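Local coordinates for protein Niban 2 (Homo sapiens, PDB 7CTP) that may suppress apoptosis and promote melanoma cell invasion, and carries a PH domain within a largely helical body, at residues Arg13-Ala17 / Ala273-Met277; Glu26-Phe30 / Met214-Lys219. All coordinates share one frame; numbering follows the deposited sequence.

Interaction 1: residues Arg13-Ala17 / Ala273-Met277; sequences RQHIA and AVYHM
The Met-277 side chain lies across the near side of helix 10-48 and overlaps Arg-13, Ile-16 and Ala-17. Its CG is anti to the backbone N (chi1 -159°), which sends the chain out across the gap between the helices. The bend at chi3 (124°) then puts the methyl against the helix backbone. CE meets Ile-16 CG2 at 3.6 Å and Ala-17 CB at 3.9 Å. It also lies beside the turn in which Ala-17 N donates to Arg-13 O, so this one methyl touches Arg-13 O, Ile-16 and Ala-17. The sulfur takes the Arg-13 side. Met-277 SD is 3.8 Å from Arg-13 NH1, and the guanidinium is tilted to it, neither face-on nor edge-on.

Arg-13 reaches along its extended chain to the start of the other segment. Its NE is held by Leu-8 O. A water in the guanidinium plane, at the edge, accepts from Arg-13 NH1 at 3.0 Å. The same water donates to Ala-273 O at 2.7 Å. That carbonyl also takes the helix bond from Met-277 N, so two donors share it. The water links the two segments through polar atoms.

On the buried side, Ile-16 and Val-274 cross at about a right angle. Ile-16 CD1 meets Val-274 CG2 at 4.1 Å, while Ile-16 CG2 faces Val-274 CG1.

The short axes pass 11.1 Å apart at -52°, so side chains bridge a fairly wide helix pair. Leu-8, just before helix 10-48, touches Ile-16, Ala-273 and Val-274. Val-274 continues onto Met-241 and Leu-248 of helix 232-252. On helix 260-337, Tyr-275 touches Tyr-165, in the loop between PH-domain strands 157-162 and 169-173.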
ATOM      1  N   ARG A  13      -1.182  19.794 -24.423  1.00 19.36           N
ATOM      2  CA  ARG A  13      -2.100  19.277 -23.416  1.00 21.21           C
ATOM      3  C   ARG A  13      -3.213  18.460 -24.059  1.00 21.06           C
ATOM      4  O   ARG A  13      -3.623  17.432 -23.516  1.00 20.59           O
ATOM      5  CB  ARG A  13      -2.663  20.419 -22.573  1.00 20.97           C
ATOM      6  CG  ARG A  13      -1.601  21.040 -21.665  1.00 21.47           C
ATOM      7  CD  ARG A  13      -2.208  22.100 -20.753  1.00 23.59           C
ATOM      8  NE  ARG A  13      -1.218  22.646 -19.825  1.00 30.81           N
ATOM      9  CZ  ARG A  13      -1.118  22.306 -18.540  1.00 29.45           C
ATOM     10  NH1 ARG A  13      -1.961  21.419 -18.024  1.00 32.10           N
ATOM     11  NH2 ARG A  13      -0.181  22.857 -17.772  1.00 26.18           N
ATOM     12  N   GLN A  14      -3.685  18.865 -25.244  1.00 20.54           N
ATOM     13  CA  GLN A  14      -4.743  18.083 -25.882  1.00 22.01           C
ATOM     14  C   GLN A  14      -4.223  16.717 -26.324  1.00 21.43           C
ATOM     15  O   GLN A  14      -4.918  15.702 -26.183  1.00 21.43           O
ATOM     16  CB  GLN A  14      -5.333  18.849 -27.063  1.00 29.15           C
ATOM     17  CG  GLN A  14      -6.464  18.097 -27.782  1.00 28.71           C
ATOM     18  CD  GLN A  14      -7.617  17.747 -26.857  1.00 35.13           C
ATOM     19  OE1 GLN A  14      -8.100  16.611 -26.848  1.00 56.40           O
ATOM     20  NE2 GLN A  14      -8.067  18.723 -26.075  1.00 39.43           N
ATOM     21  N   HIS A  15      -2.994  16.670 -26.833  1.00 23.58           N
ATOM     22  CA  HIS A  15      -2.418  15.387 -27.221  1.00 26.00           C
ATOM     23  C   HIS A  15      -2.271  14.478 -26.006  1.00 20.74           C
ATOM     24  O   HIS A  15      -2.604  13.285 -26.061  1.00 21.91           O
ATOM     25  CB  HIS A  15      -1.066  15.602 -27.899  1.00 28.62           C
ATOM     26  CG  HIS A  15      -1.166  16.161 -29.287  1.00 35.66           C
ATOM     27  ND1 HIS A  15      -1.991  15.621 -30.254  1.00 48.47           N
ATOM     28  CD2 HIS A  15      -0.527  17.202 -29.876  1.00 41.79           C
ATOM     29  CE1 HIS A  15      -1.862  16.312 -31.375  1.00 55.36           C
ATOM     30  NE2 HIS A  15      -0.980  17.276 -31.173  1.00 47.22           N
ATOM     31  N   ILE A  16      -1.796  15.035 -24.887  1.00 20.16           N
ATOM     32  CA  ILE A  16      -1.635  14.228 -23.678  1.00 20.35           C
ATOM     33  C   ILE A  16      -2.986  13.715 -23.198  1.00 22.28           C
ATOM     34  O   ILE A  16      -3.122  12.545 -22.825  1.00 22.42           O
ATOM     35  CB  ILE A  16      -0.916  15.028 -22.577  1.00 19.30           C
ATOM     36  CG1 ILE A  16       0.550  15.263 -22.946  1.00 20.26           C
ATOM     37  CG2 ILE A  16      -1.020  14.278 -21.246  1.00 22.15           C
ATOM     38  CD1 ILE A  16       1.183  16.423 -22.212  1.00 22.72           C
ATOM     39  N   ALA A  17      -4.014  14.572 -23.221  1.00 19.77           N
ATOM     40  CA  ALA A  17      -5.338  14.138 -22.780  1.00 21.78           C
ATOM     41  C   ALA A  17      -5.878  13.032 -23.672  1.00 20.48           C
ATOM     42  O   ALA A  17      -6.560  12.114 -23.194  1.00 20.91           O
ATOM     43  CB  ALA A  17      -6.314  15.314 -22.754  1.00 21.97           C
ATOM     44  N   ALA A 273       2.973  18.971 -13.579  1.00 20.66           N
ATOM     45  CA  ALA A 273       1.829  19.547 -14.277  1.00 19.89           C
ATOM     46  C   ALA A 273       1.057  18.482 -15.044  1.00 19.04           C
ATOM     47  O   ALA A 273      -0.180  18.473 -15.025  1.00 19.98           O
ATOM     48  CB  ALA A 273       2.279  20.665 -15.218  1.00 20.76           C
ATOM     49  N   VAL A 274       1.768  17.570 -15.712  1.00 17.78           N
ATOM     50  CA  VAL A 274       1.093  16.481 -16.413  1.00 18.17           C
ATOM     51  C   VAL A 274       0.415  15.547 -15.421  1.00 19.54           C
ATOM     52  O   VAL A 274      -0.712  15.089 -15.652  1.00 17.45           O
ATOM     53  CB  VAL A 274       2.082  15.731 -17.324  1.00 16.78           C
ATOM     54  CG1 VAL A 274       1.402  14.510 -17.970  1.00 17.21           C
ATOM     55  CG2 VAL A 274       2.628  16.669 -18.417  1.00 19.81           C
ATOM     56  N   TYR A 275       1.078  15.257 -14.297  1.00 18.10           N
ATOM     57  CA  TYR A 275       0.468  14.412 -13.275  1.00 19.91           C
ATOM     58  C   TYR A 275      -0.870  14.983 -12.808  1.00 22.31           C
ATOM     59  O   TYR A 275      -1.842  14.239 -12.646  1.00 19.91           O
ATOM     60  CB  TYR A 275       1.427  14.243 -12.089  1.00 18.65           C
ATOM     61  CG  TYR A 275       0.863  13.405 -10.951  1.00 17.08           C
ATOM     62  CD1 TYR A 275       0.908  12.010 -10.991  1.00 19.62           C
ATOM     63  CD2 TYR A 275       0.274  14.013  -9.841  1.00 22.75           C
ATOM     64  CE1 TYR A 275       0.381  11.238  -9.944  1.00 21.30           C
ATOM     65  CE2 TYR A 275      -0.263  13.259  -8.803  1.00 27.47           C
ATOM     66  CZ  TYR A 275      -0.208  11.879  -8.854  1.00 26.47           C
ATOM     67  OH  TYR A 275      -0.744  11.148  -7.797  1.00 26.47           O
ATOM     68  N   HIS A 276      -0.941  16.302 -12.592  1.00 18.92           N
ATOM     69  CA  HIS A 276      -2.199  16.923 -12.162  1.00 20.45           C
ATOM     70  C   HIS A 276      -3.297  16.769 -13.210  1.00 19.76           C
ATOM     71  O   HIS A 276      -4.452  16.459 -12.882  1.00 19.94           O
ATOM     72  CB  HIS A 276      -1.977  18.406 -11.861  1.00 26.73           C
ATOM     73  CG  HIS A 276      -3.243  19.214 -11.873  1.00 32.25           C
ATOM     74  ND1 HIS A 276      -4.080  19.302 -10.780  1.00 37.48           N
ATOM     75  CD2 HIS A 276      -3.831  19.941 -12.857  1.00 38.79           C
ATOM     76  CE1 HIS A 276      -5.123  20.059 -11.083  1.00 38.39           C
ATOM     77  NE2 HIS A 276      -4.998  20.455 -12.338  1.00 38.22           N
ATOM     78  N   MET A 277      -2.955  17.020 -14.478  1.00 16.77           N
ATOM     79  CA  MET A 277      -3.899  16.885 -15.582  1.00 16.97           C
ATOM     80  C   MET A 277      -4.417  15.456 -15.685  1.00 20.75           C
ATOM     81  O   MET A 277      -5.624  15.216 -15.839  1.00 19.54           O
ATOM     82  CB  MET A 277      -3.169  17.289 -16.861  1.00 23.53           C
ATOM     83  CG  MET A 277      -3.990  17.695 -18.018  1.00 43.07           C
ATOM     84  SD  MET A 277      -2.769  17.939 -19.332  1.00 37.32           S
ATOM     85  CE  MET A 277      -3.487  16.822 -20.518  1.00 35.92           C
TER
HETATM   86  O   HOH W   1      -1.493  20.825 -15.123  1.00 28.89           O

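Interaction 2: residues Glu26-Phe30 / Met214-Lys219; sequences EFLQF and MYRQSK
Glu-26 runs past the Tyr-215 ring to reach Lys-219. Its CB lies at the ring edge, in plane, 3.8 Å from Tyr-215 CE2. CG follows the same ring atom. CD comes to 3.6 Å from Tyr-215 CE2, and the carboxylate is turned 58° from the ring plane. At the tip, Glu-26 OE2 accepts from Lys-219 NZ at 2.8 Å through its syn lone pair. Glu-26 OE1 takes a second, weak bond from the same NZ at 3.2 Å. One ammonium thus faces both oxygens in a salt bridge. CG anti to the backbone N (chi1 -166°) and an extended chain beyond it carry the carboxylate this far. With an alanine in place of Glu-26, the Lys-219 ammonium is likely to be left without its carboxylate mate, and the packing on Tyr-215 CE2 would probably shrink to the CB contact.

This is a helix-helix crossing at 126° between the long N-terminal helix 10-48 and residues 214-219 on helix 204-218. Ser-218 OG donates to Tyr-215 O, one turn back, at 2.7 Å.

Phe-30 lays one ring face over the backbone of helix 204-218. Tyr-215 CA makes a CH-pi contact, 4.0 Å from the Phe-30 ring centroid. Phe-30 CD1 packs on Met-214 CB at 3.7 Å, and its CZ reaches Ser-218 CB. Phe-30 CD2 meets the Tyr-215 ring at its edge. Tyr-215 OH is hydrogen-bonded to Glu-243 of helix 232-252, and Phe-27 meets the ring of Phe-208 on helix 204-218.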
ATOM      1  N   GLU A  26      -8.924   1.601 -22.069  1.00 21.29           N
ATOM      2  CA  GLU A  26      -8.461   0.219 -22.029  1.00 21.98           C
ATOM      3  C   GLU A  26      -8.456  -0.319 -20.605  1.00 22.48           C
ATOM      4  O   GLU A  26      -8.912  -1.444 -20.358  1.00 23.17           O
ATOM      5  CB  GLU A  26      -7.076   0.088 -22.665  1.00 24.15           C
ATOM      6  CG  GLU A  26      -6.709  -1.375 -22.955  1.00 42.27           C
ATOM      7  CD  GLU A  26      -5.290  -1.562 -23.465  1.00 59.47           C
ATOM      8  OE1 GLU A  26      -4.791  -2.711 -23.397  1.00 50.82           O
ATOM      9  OE2 GLU A  26      -4.681  -0.568 -23.924  1.00 38.76           O
ATOM     10  N   PHE A  27      -7.959   0.476 -19.645  1.00 20.51           N
ATOM     11  CA  PHE A  27      -8.004   0.039 -18.253  1.00 20.32           C
ATOM     12  C   PHE A  27      -9.432  -0.243 -17.801  1.00 22.06           C
ATOM     13  O   PHE A  27      -9.695  -1.231 -17.104  1.00 20.83           O
ATOM     14  CB  PHE A  27      -7.396   1.078 -17.306  1.00 17.93           C
ATOM     15  CG  PHE A  27      -7.687   0.748 -15.858  1.00 20.52           C
ATOM     16  CD1 PHE A  27      -6.951  -0.231 -15.214  1.00 19.23           C
ATOM     17  CD2 PHE A  27      -8.771   1.317 -15.193  1.00 22.02           C
ATOM     18  CE1 PHE A  27      -7.240  -0.586 -13.907  1.00 21.04           C
ATOM     19  CE2 PHE A  27      -9.072   0.962 -13.885  1.00 17.33           C
ATOM     20  CZ  PHE A  27      -8.309   0.006 -13.244  1.00 22.01           C
ATOM     21  N   LEU A  28     -10.358   0.661 -18.116  1.00 19.25           N
ATOM     22  CA  LEU A  28     -11.708   0.513 -17.581  1.00 22.21           C
ATOM     23  C   LEU A  28     -12.417  -0.708 -18.159  1.00 20.47           C
ATOM     24  O   LEU A  28     -13.315  -1.260 -17.512  1.00 22.38           O
ATOM     25  CB  LEU A  28     -12.500   1.796 -17.839  1.00 24.10           C
ATOM     26  CG  LEU A  28     -11.951   2.946 -16.974  1.00 20.67           C
ATOM     27  CD1 LEU A  28     -12.493   4.311 -17.457  1.00 24.24           C
ATOM     28  CD2 LEU A  28     -12.240   2.712 -15.499  1.00 20.85           C
ATOM     29  N   GLN A  29     -12.029  -1.147 -19.361  1.00 20.73           N
ATOM     30  CA  GLN A  29     -12.542  -2.416 -19.884  1.00 25.38           C
ATOM     31  C   GLN A  29     -12.071  -3.586 -19.029  1.00 21.78           C
ATOM     32  O   GLN A  29     -12.862  -4.476 -18.694  1.00 21.02           O
ATOM     33  CB  GLN A  29     -12.118  -2.610 -21.342  1.00 30.05           C
ATOM     34  CG  GLN A  29     -12.685  -1.573 -22.299  1.00 37.72           C
ATOM     35  CD  GLN A  29     -12.147  -1.722 -23.716  1.00 53.70           C
ATOM     36  OE1 GLN A  29     -10.934  -1.819 -23.935  1.00 44.48           O
ATOM     37  NE2 GLN A  29     -13.050  -1.742 -24.687  1.00 46.13           N
ATOM     38  N   PHE A  30     -10.789  -3.597 -18.646  1.00 20.78           N
ATOM     39  CA  PHE A  30     -10.319  -4.604 -17.692  1.00 20.97           C
ATOM     40  C   PHE A  30     -11.073  -4.511 -16.370  1.00 19.89           C
ATOM     41  O   PHE A  30     -11.410  -5.536 -15.760  1.00 18.75           O
ATOM     42  CB  PHE A  30      -8.814  -4.446 -17.436  1.00 18.79           C
ATOM     43  CG  PHE A  30      -7.943  -4.974 -18.543  1.00 23.82           C
ATOM     44  CD1 PHE A  30      -7.729  -6.337 -18.687  1.00 31.43           C
ATOM     45  CD2 PHE A  30      -7.310  -4.103 -19.418  1.00 26.48           C
ATOM     46  CE1 PHE A  30      -6.911  -6.822 -19.708  1.00 35.55           C
ATOM     47  CE2 PHE A  30      -6.491  -4.586 -20.441  1.00 30.26           C
ATOM     48  CZ  PHE A  30      -6.296  -5.944 -20.581  1.00 31.42           C
ATOM     49  N   MET A 214      -3.846  -6.923 -14.608  1.00 23.52           N
ATOM     50  CA  MET A 214      -4.144  -7.474 -15.930  1.00 29.08           C
ATOM     51  C   MET A 214      -3.824  -6.491 -17.039  1.00 29.60           C
ATOM     52  O   MET A 214      -3.368  -6.896 -18.116  1.00 24.72           O
ATOM     53  CB  MET A 214      -5.611  -7.906 -16.044  1.00 31.60           C
ATOM     54  CG  MET A 214      -6.136  -8.818 -14.965  1.00 41.63           C
ATOM     55  SD  MET A 214      -5.441 -10.473 -15.022  1.00 52.77           S
ATOM     56  CE  MET A 214      -4.876 -10.604 -16.708  1.00 48.20           C
ATOM     57  N   TYR A 215      -4.099  -5.204 -16.817  1.00 23.70           N
ATOM     58  CA  TYR A 215      -3.701  -4.195 -17.789  1.00 24.44           C
ATOM     59  C   TYR A 215      -2.188  -4.189 -17.977  1.00 23.98           C
ATOM     60  O   TYR A 215      -1.691  -4.200 -19.110  1.00 26.27           O
ATOM     61  CB  TYR A 215      -4.197  -2.807 -17.372  1.00 20.09           C
ATOM     62  CG  TYR A 215      -3.741  -1.716 -18.330  1.00 25.09           C
ATOM     63  CD1 TYR A 215      -2.490  -1.120 -18.196  1.00 22.58           C
ATOM     64  CD2 TYR A 215      -4.539  -1.318 -19.392  1.00 23.05           C
ATOM     65  CE1 TYR A 215      -2.054  -0.158 -19.075  1.00 24.65           C
ATOM     66  CE2 TYR A 215      -4.104  -0.336 -20.281  1.00 23.83           C
ATOM     67  CZ  TYR A 215      -2.861   0.227 -20.120  1.00 27.10           C
ATOM     68  OH  TYR A 215      -2.420   1.201 -21.002  1.00 27.06           O
ATOM     69  N   ARG A 216      -1.438  -4.167 -16.872  1.00 22.77           N
ATOM     70  CA  ARG A 216       0.017  -4.153 -16.971  1.00 25.60           C
ATOM     71  C   ARG A 216       0.535  -5.416 -17.658  1.00 24.87           C
ATOM     72  O   ARG A 216       1.442  -5.343 -18.494  1.00 24.47           O
ATOM     73  CB  ARG A 216       0.634  -3.956 -15.582  1.00 25.64           C
ATOM     74  CG  ARG A 216       0.444  -2.512 -15.076  1.00 26.88           C
ATOM     75  CD  ARG A 216       1.206  -2.160 -13.801  1.00 29.37           C
ATOM     76  NE  ARG A 216       2.589  -1.727 -14.045  1.00 31.67           N
ATOM     77  CZ  ARG A 216       3.642  -2.468 -13.722  1.00 34.61           C
ATOM     78  NH1 ARG A 216       4.872  -2.037 -13.953  1.00 31.14           N
ATOM     79  NH2 ARG A 216       3.451  -3.649 -13.147  1.00 35.99           N
ATOM     80  N   GLN A 217      -0.066  -6.572 -17.357  1.00 26.75           N
ATOM     81  CA  GLN A 217       0.316  -7.810 -18.036  1.00 24.83           C
ATOM     82  C   GLN A 217       0.084  -7.716 -19.539  1.00 27.76           C
ATOM     83  O   GLN A 217       0.846  -8.282 -20.326  1.00 32.83           O
ATOM     84  CB  GLN A 217      -0.460  -8.990 -17.447  1.00 29.78           C
ATOM     85  CG  GLN A 217       0.120  -9.511 -16.151  1.00 33.91           C
ATOM     86  CD  GLN A 217      -0.713 -10.608 -15.522  1.00 30.34           C
ATOM     87  OE1 GLN A 217      -0.615 -10.849 -14.322  1.00 34.53           O
ATOM     88  NE2 GLN A 217      -1.552 -11.265 -16.321  1.00 38.70           N
ATOM     89  N   SER A 218      -0.966  -7.007 -19.960  1.00 27.03           N
ATOM     90  CA  SER A 218      -1.245  -6.857 -21.385  1.00 29.23           C
ATOM     91  C   SER A 218      -0.212  -5.978 -22.076  1.00 32.43           C
ATOM     92  O   SER A 218      -0.097  -6.018 -23.307  1.00 31.41           O
ATOM     93  CB  SER A 218      -2.654  -6.297 -21.583  1.00 30.50           C
ATOM     94  OG  SER A 218      -2.649  -4.879 -21.530  1.00 26.80           O
ATOM     95  N   LYS A 219       0.550  -5.201 -21.305  1.00 25.45           N
ATOM     96  CA  LYS A 219       1.681  -4.427 -21.800  1.00 27.27           C
ATOM     97  C   LYS A 219       3.003  -5.128 -21.529  1.00 26.86           C
ATOM     98  O   LYS A 219       4.065  -4.490 -21.564  1.00 28.87           O
ATOM     99  CB  LYS A 219       1.673  -3.036 -21.163  1.00 27.59           C
ATOM    100  CG  LYS A 219       0.321  -2.342 -21.264  1.00 27.89           C
ATOM    101  CD  LYS A 219      -0.083  -2.122 -22.714  1.00 35.46           C
ATOM    102  CE  LYS A 219      -1.441  -1.423 -22.795  1.00 40.02           C
ATOM    103  NZ  LYS A 219      -2.013  -1.430 -24.172  1.00 45.93           N
TER

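Both interactions use helix 10-48, about three and a half turns apart from centre to centre. Their centres lie 21 Å apart, and their nearest atoms are about 11 Å from each other, so they do not touch. Along the chain, the two segments of interaction 2 both fall between those of interaction 1. The seven-stranded sheet and helix 176-194, consistent with the PH fold, come between residues 26-30 and 214-219 in the chain. Helix 10-48 therefore meets helix 204-218 and also the later helix 260-337. Helix 232-252 borders both sites, through Val-274 in one and Tyr-215 in the other. Together they tie the N-terminal helix to helices that follow the sheet in sequence.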